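Local coordinates for protein muramidase (Trichobolus zukalii, PDB 6ZMV) that probably cleaves the glycan strands of bacterial peptidoglycan, as a fungal lysozyme-type muramidase of glycoside hydrolase family 25, at residues I7-P12 with T38-S43; A17-S22 with D182-G187; D74-N79 with N121-L126; T101-G106 with W140-G145; Y130-T135 with T153-L158. All blocks are in the same frame, centred on the assembly; numbering follows the deposited sequence. Where two conformers were deposited one is given.

Contact 1 (I7-P12 with T38-S43)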
# COMPACT_ATOMS: atom_id res chain seq x y z
N ILE A 7 -1.31 0.86 9.50
CA ILE A 7 -2.14 0.28 10.58
C ILE A 7 -3.32 -0.46 9.99
O ILE A 7 -3.65 -0.34 8.79
CB ILE A 7 -2.64 1.39 11.54
CG1 ILE A 7 -3.40 2.52 10.82
CG2 ILE A 7 -1.47 1.95 12.35
CD1 ILE A 7 -3.93 3.62 11.72
N SER A 8 -3.98 -1.20 10.85
CA SER A 8 -5.12 -2.06 10.53
C SER A 8 -5.93 -2.26 11.82
O SER A 8 -5.66 -1.67 12.84
CB SER A 8 -4.65 -3.37 9.97
OG SER A 8 -4.05 -4.17 10.98
N HIS A 9 -6.86 -3.20 11.76
CA HIS A 9 -7.61 -3.57 12.95
C HIS A 9 -6.71 -4.16 14.02
O HIS A 9 -7.15 -4.22 15.16
CB HIS A 9 -8.69 -4.59 12.56
CG HIS A 9 -8.19 -5.91 12.26
ND1 HIS A 9 -7.69 -6.28 11.03
CD2 HIS A 9 -8.11 -6.97 13.07
CE1 HIS A 9 -7.39 -7.58 11.09
NE2 HIS A 9 -7.59 -7.98 12.34
N TYR A 10 -5.49 -4.57 13.71
CA TYR A 10 -4.53 -5.01 14.76
C TYR A 10 -4.18 -3.87 15.72
O TYR A 10 -3.68 -4.14 16.80
CB TYR A 10 -3.27 -5.59 14.13
CG TYR A 10 -3.47 -6.99 13.57
CD1 TYR A 10 -3.80 -8.07 14.38
CD2 TYR A 10 -3.23 -7.26 12.23
CE1 TYR A 10 -3.88 -9.36 13.88
CE2 TYR A 10 -3.27 -8.55 11.72
CZ TYR A 10 -3.65 -9.58 12.54
OH TYR A 10 -3.72 -10.83 12.00
N GLN A 11 -4.45 -2.64 15.33
CA GLN A 11 -4.34 -1.42 16.19
C GLN A 11 -5.76 -0.87 16.41
O GLN A 11 -6.20 0.03 15.69
CB GLN A 11 -3.42 -0.37 15.55
CG GLN A 11 -2.00 -0.82 15.44
CD GLN A 11 -1.70 -1.85 14.38
OE1 GLN A 11 -2.09 -1.66 13.22
NE2 GLN A 11 -0.98 -2.87 14.74
N PRO A 12 -6.52 -1.38 17.39
CA PRO A 12 -7.90 -0.89 17.53
C PRO A 12 -8.02 0.57 17.95
O PRO A 12 -9.04 1.15 17.67
CB PRO A 12 -8.51 -1.78 18.61
CG PRO A 12 -7.35 -2.56 19.17
CD PRO A 12 -6.19 -2.52 18.24
N THR A 38 -13.84 -6.67 5.04
CA THR A 38 -13.56 -5.24 5.29
C THR A 38 -12.98 -5.09 6.69
O THR A 38 -13.44 -5.71 7.65
CB THR A 38 -14.83 -4.40 5.12
OG1 THR A 38 -15.83 -4.84 6.01
CG2 THR A 38 -15.33 -4.38 3.70
N ASP A 39 -11.93 -4.31 6.80
CA ASP A 39 -11.27 -4.09 8.10
C ASP A 39 -12.22 -3.24 8.94
O ASP A 39 -12.57 -2.10 8.56
CB ASP A 39 -9.92 -3.49 7.92
CG ASP A 39 -9.16 -3.31 9.20
OD1 ASP A 39 -9.70 -2.57 10.09
OD2 ASP A 39 -8.03 -3.83 9.29
N PRO A 40 -12.61 -3.70 10.16
CA PRO A 40 -13.63 -2.97 10.92
C PRO A 40 -13.20 -1.64 11.48
O PRO A 40 -14.05 -0.85 11.93
CB PRO A 40 -14.05 -3.95 11.97
CG PRO A 40 -12.89 -4.86 12.11
CD PRO A 40 -12.25 -5.02 10.76
N VAL A 41 -11.91 -1.39 11.48
CA VAL A 41 -11.38 -0.14 12.06
C VAL A 41 -11.04 0.86 10.95
O VAL A 41 -10.57 1.99 11.24
CB VAL A 41 -10.22 -0.42 13.03
CG1 VAL A 41 -9.87 0.79 13.89
CG2 VAL A 41 -10.51 -1.61 13.91
N PHE A 42 -11.23 0.50 9.69
CA PHE A 42 -10.83 1.39 8.57
C PHE A 42 -11.40 2.78 8.78
O PHE A 42 -10.67 3.78 8.70
CB PHE A 42 -11.26 0.81 7.22
CG PHE A 42 -11.04 1.80 6.10
CD1 PHE A 42 -9.80 1.93 5.53
CD2 PHE A 42 -12.09 2.64 5.67
CE1 PHE A 42 -9.59 2.88 4.55
CE2 PHE A 42 -11.85 3.60 4.70
CZ PHE A 42 -10.63 3.69 4.16
N SER A 43 -12.71 2.90 8.97
CA SER A 43 -13.36 4.23 9.00
C SER A 43 -12.86 5.00 10.23
O SER A 43 -12.64 6.24 10.16
CB SER A 43 -14.83 4.14 8.96
OG SER A 43 -15.25 3.59 7.73
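Two type I turns meet where the backbones of His9 and Val41 come closest, CA to CA 5.2 Å: one runs from Ser8 to Gln11, the other from Asp39 to Phe42. Asp39 joins them through its carboxylate, whose CG lies anti to the backbone N (chi1 -176°). OD2 takes two donors from one residue: His9 N at 2.8 Å on its syn side, and His9 ND1 at 3.0 Å, which comes from above the carboxylate plane while OD2 stays in the plane of the imidazole. OD1 is turned back to its own segment and accepts from Val41 N at 2.9 Å, a capping bond ahead of helix 42-51. Beside these hydrogen bonds, Val41 CG2 packs on His9 CA at 3.6 Å. Asp39 also packs against Lys30 of strand 26-33 and Ser8 O accepts from His45 NE2 of helix 42-51, which places the contact between the loop after strand 2-7, the neighbouring strand 26-33 and the start of helix 42-51.

Contact 2 (A17-S22 with D182-G187)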
# COMPACT_ATOMS: atom_id res chain seq x y z
N ALA A 17 -3.14 12.16 16.50
CA ALA A 17 -2.56 13.49 16.76
C ALA A 17 -1.16 13.37 17.35
O ALA A 17 -0.25 14.14 17.01
CB ALA A 17 -3.44 14.31 17.64
N GLY A 18 -0.99 12.40 18.24
CA GLY A 18 0.35 12.16 18.80
C GLY A 18 1.31 11.75 17.71
O GLY A 18 2.44 12.20 17.69
N ALA A 19 0.87 10.89 16.80
CA ALA A 19 1.71 10.48 15.67
C ALA A 19 2.11 11.72 14.85
O ALA A 19 3.31 11.91 14.58
CB ALA A 19 0.99 9.45 14.83
N TYR A 20 1.16 12.56 14.47
CA TYR A 20 1.45 13.79 13.71
C TYR A 20 2.45 14.66 14.53
O TYR A 20 3.46 15.13 14.00
CB TYR A 20 0.16 14.56 13.43
CG TYR A 20 0.40 15.79 12.60
CD1 TYR A 20 0.86 16.95 13.22
CD2 TYR A 20 0.27 15.79 11.22
CE1 TYR A 20 1.15 18.09 12.47
CE2 TYR A 20 0.53 16.93 10.47
CZ TYR A 20 1.03 18.08 11.10
OH TYR A 20 1.34 19.18 10.38
N ASN A 21 2.19 14.85 15.80
CA ASN A 21 3.02 15.79 16.58
C ASN A 21 4.44 15.22 16.65
O ASN A 21 5.39 16.00 16.72
CB ASN A 21 2.47 16.02 17.98
CG ASN A 21 1.19 16.81 17.97
OD1 ASN A 21 0.92 17.55 17.03
ND2 ASN A 21 0.41 16.68 19.03
N SER A 22 4.61 13.91 16.65
CA SER A 22 5.94 13.25 16.67
C SER A 22 6.64 13.28 15.33
O SER A 22 7.80 12.86 15.28
CB SER A 22 5.81 11.81 17.16
OG SER A 22 5.37 10.92 16.10
N ASP A 182 8.43 -3.17 11.79
CA ASP A 182 7.07 -3.59 12.15
C ASP A 182 6.74 -3.12 13.56
O ASP A 182 5.91 -3.76 14.19
CB ASP A 182 6.86 -5.08 11.92
CG ASP A 182 7.77 -5.99 12.70
OD1 ASP A 182 8.60 -5.48 13.44
OD2 ASP A 182 7.63 -7.24 12.54
N LYS A 183 7.38 -2.04 14.03
CA LYS A 183 7.38 -1.59 15.46
C LYS A 183 7.16 -0.07 15.57
O LYS A 183 7.83 0.57 16.36
CB LYS A 183 8.70 -1.92 16.17
CG LYS A 183 9.09 -3.38 16.18
N TYR A 184 6.25 0.51 14.79
CA TYR A 184 5.99 1.95 14.93
C TYR A 184 5.47 2.25 16.35
O TYR A 184 4.60 1.52 16.88
CB TYR A 184 4.99 2.42 13.88
CG TYR A 184 4.77 3.91 13.91
CD1 TYR A 184 5.83 4.74 13.58
CD2 TYR A 184 3.55 4.47 14.21
CE1 TYR A 184 5.68 6.10 13.64
CE2 TYR A 184 3.38 5.85 14.20
CZ TYR A 184 4.45 6.66 13.93
OH TYR A 184 4.32 8.04 13.98
N ALA A 185 5.91 3.35 16.95
CA ALA A 185 5.62 3.62 18.38
C ALA A 185 4.12 3.67 18.69
O ALA A 185 3.68 3.18 19.71
CB ALA A 185 6.30 4.88 18.82
N TYR A 186 3.31 4.19 17.78
CA TYR A 186 1.86 4.38 18.02
C TYR A 186 1.08 3.15 17.61
O TYR A 186 -0.13 3.11 17.81
CB TYR A 186 1.34 5.61 17.28
CG TYR A 186 1.79 6.88 17.93
CD1 TYR A 186 1.11 7.38 19.03
CD2 TYR A 186 2.95 7.51 17.54
CE1 TYR A 186 1.56 8.49 19.73
CE2 TYR A 186 3.39 8.64 18.20
CZ TYR A 186 2.72 9.08 19.33
OH TYR A 186 3.20 10.17 19.99
N GLY A 187 1.80 2.12 17.10
CA GLY A 187 1.19 0.91 16.61
C GLY A 187 1.44 0.76 15.13
O GLY A 187 1.52 1.74 14.35
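Ala19 and Gly18, on the outer helix 16-21, meet Tyr186 and Tyr184 of the loop between the last two strands of the sheet, 177-181 and 189-193, at the surface of this family 25 barrel-type fold. Tyr184 to Gly187 form a type I turn, and both phenol rings reach the helix. Tyr186 lays a face against the backbone: Ala19 CA sits over it, 3.6 Å from CE2, and Ala19 CB makes a CH-pi contact 4.3 Å from the ring centroid, 26° off the normal. The closeness depends on Gly18, because a CB on that residue would clash with Tyr186 CE1; its bare backbone lets the phenol slide up until Tyr186 CZ is 3.4 Å from Gly18 C. Tyr184 behaves differently. Its OH comes 3.7 Å from Ala19 CB, which lies near the ring plane at the edge, while Phe5 stacks on the same ring. Thus one methyl group serves two tyrosines, a face of one and the edge of the other. Ser22 OG is 3.7 Å from Tyr186 CE2 and donates a hydrogen bond to Ala19 O at 2.7 Å.

Contact 3 (D74-N79 with N121-L126). With SO4 (sulfate ion), chain G.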
# COMPACT_ATOMS: atom_id res chain seq x y z
N ASP A 74 -12.34 -3.92 -7.48
CA ASP A 74 -13.69 -3.34 -7.33
C ASP A 74 -14.03 -3.29 -5.84
O ASP A 74 -14.56 -2.29 -5.33
CB ASP A 74 -14.73 -4.22 -8.02
CG ASP A 74 -14.80 -4.06 -9.51
OD1 ASP A 74 -14.22 -3.13 -10.02
OD2 ASP A 74 -15.45 -4.93 -10.14
N PHE A 75 -13.78 -4.39 -5.13
CA PHE A 75 -14.11 -4.51 -3.71
C PHE A 75 -13.34 -3.48 -2.88
O PHE A 75 -13.90 -2.79 -2.04
CB PHE A 75 -13.86 -5.96 -3.26
CG PHE A 75 -14.20 -6.19 -1.83
CD1 PHE A 75 -15.50 -6.06 -1.36
CD2 PHE A 75 -13.23 -6.68 -0.97
CE1 PHE A 75 -15.77 -6.33 -0.03
CE2 PHE A 75 -13.49 -6.89 0.37
CZ PHE A 75 -14.76 -6.71 0.83
N PHE A 76 -12.05 -3.38 -3.13
CA PHE A 76 -11.19 -2.38 -2.45
C PHE A 76 -11.73 -0.97 -2.70
O PHE A 76 -11.88 -0.17 -1.79
CB PHE A 76 -9.78 -2.53 -2.95
CG PHE A 76 -8.80 -1.49 -2.48
CD1 PHE A 76 -8.66 -1.18 -1.16
CD2 PHE A 76 -8.01 -0.86 -3.41
CE1 PHE A 76 -7.72 -0.25 -0.76
CE2 PHE A 76 -7.03 0.06 -3.02
CZ PHE A 76 -6.88 0.33 -1.67
N PHE A 77 -11.97 -0.66 -3.97
CA PHE A 77 -12.35 0.69 -4.37
C PHE A 77 -13.65 1.10 -3.68
O PHE A 77 -13.73 2.29 -3.27
CB PHE A 77 -12.47 0.74 -5.89
CG PHE A 77 -12.87 2.10 -6.40
CD1 PHE A 77 -11.94 3.13 -6.43
CD2 PHE A 77 -14.19 2.35 -6.78
CE1 PHE A 77 -12.32 4.39 -6.88
CE2 PHE A 77 -14.56 3.57 -7.30
CZ PHE A 77 -13.63 4.59 -7.30
N LYS A 78 -14.58 0.16 -3.58
CA LYS A 78 -15.93 0.43 -3.01
C LYS A 78 -15.85 0.57 -1.48
O LYS A 78 -16.79 1.02 -0.89
CB LYS A 78 -16.92 -0.65 -3.44
CG LYS A 78 -17.27 -0.53 -4.91
CD LYS A 78 -17.96 -1.77 -5.50
N ASN A 79 -14.76 0.13 -0.85
CA ASN A 79 -14.71 -0.05 0.63
C ASN A 79 -13.49 0.65 1.23
O ASN A 79 -12.89 0.13 2.18
CB ASN A 79 -14.76 -1.53 1.00
CG ASN A 79 -16.15 -2.08 0.72
OD1 ASN A 79 -17.09 -1.80 1.46
ND2 ASN A 79 -16.27 -2.83 -0.34
N ASN A 121 -4.94 -2.23 -13.40
CA ASN A 121 -5.65 -1.54 -14.47
C ASN A 121 -7.09 -1.31 -14.05
O ASN A 121 -7.64 -0.24 -14.36
CB ASN A 121 -5.54 -2.31 -15.78
CG ASN A 121 -4.17 -2.12 -16.40
OD1 ASN A 121 -3.79 -1.01 -16.78
ND2 ASN A 121 -3.39 -3.19 -16.46
N ARG A 122 -7.75 -2.24 -13.37
CA ARG A 122 -9.10 -1.97 -12.86
C ARG A 122 -9.08 -0.77 -11.90
O ARG A 122 -9.95 0.13 -12.01
CB ARG A 122 -9.65 -3.19 -12.16
CG ARG A 122 -11.12 -3.10 -11.83
CD ARG A 122 -12.01 -2.82 -13.01
NE ARG A 122 -13.38 -2.96 -12.62
CZ ARG A 122 -14.37 -3.16 -13.46
NH1 ARG A 122 -14.17 -3.21 -14.76
NH2 ARG A 122 -15.58 -3.28 -12.98
N TYR A 123 -8.11 -0.72 -11.00
CA TYR A 123 -8.01 0.41 -10.06
C TYR A 123 -7.80 1.73 -10.81
O TYR A 123 -8.42 2.75 -10.42
CB TYR A 123 -6.92 0.13 -9.02
CG TYR A 123 -6.90 1.19 -7.95
CD1 TYR A 123 -7.74 1.07 -6.86
CD2 TYR A 123 -6.09 2.33 -8.08
CE1 TYR A 123 -7.79 2.08 -5.92
CE2 TYR A 123 -6.12 3.32 -7.12
CZ TYR A 123 -7.01 3.22 -6.05
OH TYR A 123 -7.00 4.22 -5.05
N LYS A 124 -6.98 1.72 -11.84
CA LYS A 124 -6.74 2.90 -12.66
C LYS A 124 -8.03 3.41 -13.29
O LYS A 124 -8.27 4.63 -13.24
CB LYS A 124 -5.70 2.56 -13.73
CG LYS A 124 -5.45 3.55 -14.85
CD LYS A 124 -4.74 4.75 -14.44
CE LYS A 124 -4.40 5.59 -15.65
NZ LYS A 124 -3.94 6.94 -15.22
N THR A 125 -8.84 2.54 -13.89
CA THR A 125 -10.07 3.07 -14.52
C THR A 125 -11.03 3.55 -13.46
O THR A 125 -11.75 4.53 -13.71
CB THR A 125 -10.71 2.07 -15.48
OG1 THR A 125 -11.61 2.82 -16.30
CG2 THR A 125 -11.38 0.91 -14.81
N LEU A 126 -11.09 2.91 -12.28
CA LEU A 126 -12.09 3.32 -11.26
C LEU A 126 -11.67 4.65 -10.62
O LEU A 126 -12.56 5.51 -10.39
CB LEU A 126 -12.14 2.23 -10.19
CG LEU A 126 -12.79 0.94 -10.62
CD1 LEU A 126 -12.64 -0.11 -9.52
CD2 LEU A 126 -14.26 1.13 -11.02
S SO4 G . -1.15 8.14 -12.60
O1 SO4 G . -1.90 6.99 -13.06
O2 SO4 G . -0.81 7.81 -11.25
O3 SO4 G . 0.05 8.22 -13.40
O4 SO4 G . -1.91 9.36 -12.63
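Phe77 and Leu126 form the close-packed part of this helix pair. Leu126 CB stands over the centre of the Phe77 ring, 3.7 Å from the centroid and 4° off its normal, a CH-pi contact, while Leu126 CD1 reaches back to Phe77 CB at 3.7 Å. The rim of the ring, at CZ, comes 3.4 Å from Leu126 O. An alanine in place of Phe77 would probably leave Leu126 CB without the ring it rests on and open a gap between the helices. On the buried flank Phe76 CE2 lies 3.6 Å from Tyr123 CE1, the two rings slid apart with little overlap; Tyr123 OH is held beyond by Gly81 O and Gly92 N. Helices 69-78 and 109-127 are neighbours on the outside of the barrel-type fold; the axes of segments 74-78 and 121-126 pass 9.9 Å apart at 37°. The partly exposed side is charged and less fixed, with Arg122 modelled in two conformers. Its chain bends at chi2, and NE makes the one firm link, a nearly straight salt-bridge bond to Asp74 OD1 at 2.7 Å, in the guanidinium plane. NH2 adds only weak bonds to both carboxylate oxygens, and the carboxylate is turned 49° from the guanidinium.

Contact 4 (T101-G106 with W140-G145)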
# COMPACT_ATOMS: atom_id res chain seq x y z
N THR A 101 -0.45 -20.74 2.66
CA THR A 101 0.03 -22.14 2.45
C THR A 101 1.25 -22.19 1.53
O THR A 101 1.87 -23.24 1.45
CB THR A 101 -1.07 -23.02 1.86
OG1 THR A 101 -1.63 -22.58 0.62
CG2 THR A 101 -2.20 -23.17 2.87
N SER A 102 1.54 -21.13 0.79
CA SER A 102 2.67 -21.08 -0.14
C SER A 102 2.92 -19.64 -0.51
O SER A 102 1.99 -18.78 -0.62
CB SER A 102 2.51 -21.93 -1.37
OG SER A 102 1.61 -21.36 -2.28
N SER A 103 4.15 -19.39 -0.86
CA SER A 103 4.62 -18.00 -0.97
C SER A 103 3.77 -17.25 -2.00
O SER A 103 3.38 -16.10 -1.77
CB SER A 103 6.07 -17.94 -1.34
OG SER A 103 6.85 -18.53 -0.31
N CYS A 104 3.57 -17.89 -3.16
CA CYS A 104 2.95 -17.20 -4.30
C CYS A 104 1.48 -17.60 -4.50
O CYS A 104 0.95 -17.41 -5.60
CB CYS A 104 3.82 -17.49 -5.51
SG CYS A 104 5.57 -17.00 -5.27
N HIS A 105 0.84 -18.12 -3.45
CA HIS A 105 -0.62 -18.37 -3.45
C HIS A 105 -1.05 -19.39 -4.52
O HIS A 105 -2.23 -19.45 -4.86
CB HIS A 105 -1.41 -17.07 -3.64
CG HIS A 105 -1.11 -16.05 -2.58
ND1 HIS A 105 -2.04 -15.70 -1.64
CD2 HIS A 105 -0.04 -15.24 -2.40
CE1 HIS A 105 -1.56 -14.71 -0.91
NE2 HIS A 105 -0.31 -14.46 -1.30
N GLY A 106 -0.12 -20.22 -4.97
CA GLY A 106 -0.39 -21.26 -5.95
C GLY A 106 -0.38 -20.79 -7.38
O GLY A 106 -0.68 -21.59 -8.28
N TRP A 140 8.78 -10.38 -4.63
CA TRP A 140 8.59 -9.91 -6.04
C TRP A 140 9.44 -10.77 -6.98
O TRP A 140 8.98 -11.14 -8.07
CB TRP A 140 8.98 -8.43 -6.14
CG TRP A 140 8.53 -7.81 -7.41
CD1 TRP A 140 9.22 -7.62 -8.56
CD2 TRP A 140 7.16 -7.47 -7.72
NE1 TRP A 140 8.38 -7.14 -9.54
CE2 TRP A 140 7.12 -7.06 -9.05
CE3 TRP A 140 5.97 -7.46 -6.98
CZ2 TRP A 140 5.95 -6.65 -9.66
CZ3 TRP A 140 4.81 -7.04 -7.58
CH2 TRP A 140 4.81 -6.68 -8.90
N VAL A 141 10.68 -11.04 -6.59
CA VAL A 141 11.57 -11.80 -7.47
C VAL A 141 10.94 -13.19 -7.73
O VAL A 141 10.77 -13.59 -8.90
CB VAL A 141 12.97 -11.91 -6.90
CG1 VAL A 141 13.80 -12.94 -7.66
CG2 VAL A 141 13.67 -10.57 -6.82
N GLU A 142 10.61 -13.93 -6.69
CA GLU A 142 10.13 -15.32 -6.91
C GLU A 142 8.73 -15.33 -7.51
O GLU A 142 8.45 -16.11 -8.38
CB GLU A 142 10.08 -16.05 -5.58
CG GLU A 142 9.48 -17.44 -5.67
CD GLU A 142 9.50 -18.27 -4.42
OE1 GLU A 142 9.18 -19.45 -4.54
OE2 GLU A 142 9.58 -17.70 -3.31
N CYS A 143 7.84 -14.47 -7.04
CA CYS A 143 6.41 -14.65 -7.33
C CYS A 143 6.03 -14.00 -8.67
O CYS A 143 5.02 -14.37 -9.27
CB CYS A 143 5.53 -14.12 -6.21
SG CYS A 143 5.70 -15.08 -4.69
N THR A 144 6.81 -13.06 -9.17
CA THR A 144 6.51 -12.39 -10.45
C THR A 144 7.64 -12.67 -11.46
O THR A 144 7.50 -12.16 -12.58
CB THR A 144 6.29 -10.87 -10.31
OG1 THR A 144 7.53 -10.20 -10.15
CG2 THR A 144 5.31 -10.51 -9.21
N GLY A 145 8.73 -13.39 -11.09
CA GLY A 145 9.87 -13.47 -12.00
C GLY A 145 10.64 -12.16 -12.08
O GLY A 145 11.24 -11.85 -13.08
O HOH W 1 9.34 -18.80 -1.08
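Cys104 and Cys143 both hold SG anti to their own carbonyl carbon, chi1 -56° and -67°, and these matching torsions bring the two sulfurs together across the contact. SG is bonded to SG at 2.0 Å, with a torsion of -80° about the bond, near the right-angled twist that an unstrained disulfide adopts. The two CA atoms stand 5.3 Å apart. Cys104 lies in a type I turn from Ser102 to His105, whereas Cys143 belongs to the last turn of helix 137-144, so the covalent bond ties a loop to a helix end. Alongside it runs Glu142, fully extended, with CG 4.0 Å from Cys104 SG and its carboxylate oxygen OE2 ending 4.0 Å from Ser103 CB. Those two side chains do not bond directly: a water bridges them, donating to Glu142 OE2 at 2.5 Å and lying 2.6 Å from Ser103 OG. The polar bridge thus lies beside the sulfur link. Around the cystine, Ser103 O accepts from Trp139 NE1 and Glu142 O from Gln109 NE2, further ties between the same loop, this helix and helix 109-127. Such a bond between the loop that follows strand 93-95 and the helix that follows strand 132-136 joins the connections of two adjacent parallel strands, a disulfide cross-link at the periphery of a barrel-type fold.

Contact 5 (Y130-T135 with T153-L158). With SO4 (sulfate ion), chain G.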
# COMPACT_ATOMS: atom_id res chain seq x y z
N TYR A 130 -3.05 4.93 -11.13
CA TYR A 130 -2.49 3.64 -10.74
C TYR A 130 -2.34 3.54 -9.22
O TYR A 130 -2.00 4.53 -8.56
CB TYR A 130 -1.16 3.42 -11.44
CG TYR A 130 -1.32 3.13 -12.92
CD1 TYR A 130 -1.82 1.90 -13.33
CD2 TYR A 130 -0.91 4.02 -13.88
CE1 TYR A 130 -1.98 1.59 -14.65
CE2 TYR A 130 -1.04 3.70 -15.23
CZ TYR A 130 -1.58 2.49 -15.62
OH TYR A 130 -1.72 2.09 -16.94
N PRO A 131 -2.51 2.34 -8.66
CA PRO A 131 -2.25 2.12 -7.26
C PRO A 131 -0.76 2.02 -7.02
O PRO A 131 0.04 1.75 -7.91
CB PRO A 131 -2.93 0.79 -6.98
CG PRO A 131 -2.73 0.04 -8.30
CD PRO A 131 -2.83 1.09 -9.39
N MET A 132 -0.41 2.13 -5.75
CA MET A 132 0.93 1.72 -5.28
C MET A 132 0.94 0.20 -5.13
O MET A 132 -0.12 -0.41 -4.86
CB MET A 132 1.26 2.39 -3.94
CG MET A 132 0.99 3.88 -3.95
SD MET A 132 1.76 4.83 -2.66
CE MET A 132 0.82 4.22 -1.26
N ILE A 133 2.11 -0.40 -5.25
CA ILE A 133 2.32 -1.85 -5.03
C ILE A 133 3.26 -2.00 -3.86
O ILE A 133 4.41 -1.50 -3.95
CB ILE A 133 2.82 -2.57 -6.27
CG1 ILE A 133 1.76 -2.51 -7.36
CG2 ILE A 133 3.21 -3.99 -5.93
CD1 ILE A 133 2.27 -3.04 -8.72
N TYR A 134 2.85 -2.74 -2.84
CA TYR A 134 3.68 -3.12 -1.69
C TYR A 134 4.20 -4.50 -1.91
O TYR A 134 3.44 -5.44 -2.23
CB TYR A 134 2.85 -3.06 -0.40
CG TYR A 134 3.51 -3.65 0.81
CD1 TYR A 134 3.47 -5.02 1.05
CD2 TYR A 134 4.13 -2.86 1.75
CE1 TYR A 134 4.05 -5.55 2.18
CE2 TYR A 134 4.72 -3.40 2.87
CZ TYR A 134 4.69 -4.75 3.10
OH TYR A 134 5.23 -5.28 4.24
N THR A 135 5.49 -4.67 -1.68
CA THR A 135 6.13 -5.99 -1.75
C THR A 135 7.42 -5.96 -0.98
O THR A 135 8.08 -4.91 -0.85
CB THR A 135 6.38 -6.40 -3.23
OG1 THR A 135 6.86 -7.74 -3.34
CG2 THR A 135 7.28 -5.46 -3.99
N THR A 153 4.58 2.80 -13.86
CA THR A 153 3.20 3.20 -13.60
C THR A 153 2.80 3.19 -12.13
O THR A 153 2.11 4.11 -11.72
CB THR A 153 2.24 2.31 -14.38
OG1 THR A 153 2.51 0.94 -14.15
CG2 THR A 153 2.30 2.62 -15.87
N CYS A 154 3.20 2.18 -11.37
CA CYS A 154 2.75 2.00 -10.00
C CYS A 154 3.83 2.31 -9.02
O CYS A 154 4.89 1.68 -9.04
CB CYS A 154 2.31 0.56 -9.83
SG CYS A 154 0.94 0.03 -10.88
N PRO A 155 3.65 3.29 -8.11
CA PRO A 155 4.69 3.56 -7.11
C PRO A 155 4.97 2.33 -6.26
O PRO A 155 4.04 1.61 -5.88
CB PRO A 155 4.09 4.63 -6.22
CG PRO A 155 3.16 5.37 -7.20
CD PRO A 155 2.55 4.26 -8.02
N LEU A 156 6.25 2.08 -5.99
CA LEU A 156 6.70 0.93 -5.19
C LEU A 156 6.75 1.28 -3.72
O LEU A 156 7.41 2.26 -3.33
CB LEU A 156 8.07 0.48 -5.69
CG LEU A 156 8.77 -0.58 -4.87
CD1 LEU A 156 8.01 -1.90 -4.87
CD2 LEU A 156 10.18 -0.77 -5.33
N VAL A 157 6.10 0.46 -2.90
CA VAL A 157 6.27 0.47 -1.43
C VAL A 157 7.06 -0.78 -1.09
O VAL A 157 6.57 -1.89 -1.28
CB VAL A 157 4.94 0.56 -0.70
CG1 VAL A 157 5.16 0.67 0.80
CG2 VAL A 157 4.10 1.73 -1.23
N LEU A 158 8.32 -0.61 -0.72
CA LEU A 158 9.25 -1.72 -0.53
C LEU A 158 9.45 -1.99 0.95
O LEU A 158 9.81 -1.10 1.71
CB LEU A 158 10.58 -1.37 -1.16
CG LEU A 158 11.64 -2.45 -1.19
CD1 LEU A 158 11.18 -3.74 -1.84
CD2 LEU A 158 12.89 -1.94 -1.88
S SO4 G . -1.15 8.14 -12.60
O1 SO4 G . -1.90 6.99 -13.06
O2 SO4 G . -0.81 7.81 -11.25
O3 SO4 G . 0.05 8.22 -13.40
O4 SO4 G . -1.91 9.36 -12.63
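Tyr130 approaches Thr153 with CG anti to its own carbonyl carbon (chi1 -73°), and its atoms can be followed outward. CB lies 3.4 Å from Thr153 O, and CG is still near that oxygen; further into the ring, CD1 is 4.1 Å from Cys154 SG, an oblique sulfur-aromatic contact, while CD2 passes near sulfate O1. CE2 meets Thr153 CG2 at 3.6 Å, and that methyl also borders CZ and, more distantly, OH at the tip. Thr153 CB stands over the ring face in a CH-pi contact, offset toward the rim. With an alanine here, CB and the methyl of Thr153 would be likely to lose their ring partner, and Cys154 SG its aromatic neighbour. Past this end the chains become parallel neighbours, strands 132-136 and 156-159 of a beta-alpha-beta unit whose crossover is helix 137-144, a repeating element of barrel-type folds. Ile133 N donates to Pro155 O at 2.9 Å, Val157 N to Ile133 O at 2.8 Å and Thr135 N to Val157 O at 3.0 Å. Val157 and Tyr134 share one face of the sheet, where Val157 CG1 meets the edge of the Tyr134 ring and Tyr134 OH bonds to Gln179 OE1 and a glycerol. On the other face Thr135 CG2 touches Leu156 CD1 at 3.7 Å, with Trp140 of the crossover helix packed on Ile133 and Thr135.

In the fold
Burial and chemistry differ together across these five contacts. Contact 5 is the core one, its centre about 7 Å from the centre of the chain, and relies on backbone bonding between strands with apolar packing around it. Contact 2, at the surface, has no clear hydrogen bond across it and depends on aromatic faces and edges. Contacts 1, 3 and 4 are partly buried, contact 4 as far out as contact 2, and add a histidine-carboxylate hydrogen bond, a salt bridge and a disulfide respectively. Contacts 4 and 5 share the unit built on helix 137-144, touching through Trp140, whereas contacts 3 and 5 meet at Tyr123 and Tyr130 and share one sulfate. Contacts 2 and 3 stand on opposite sides of the centre, and contact 1 touches both.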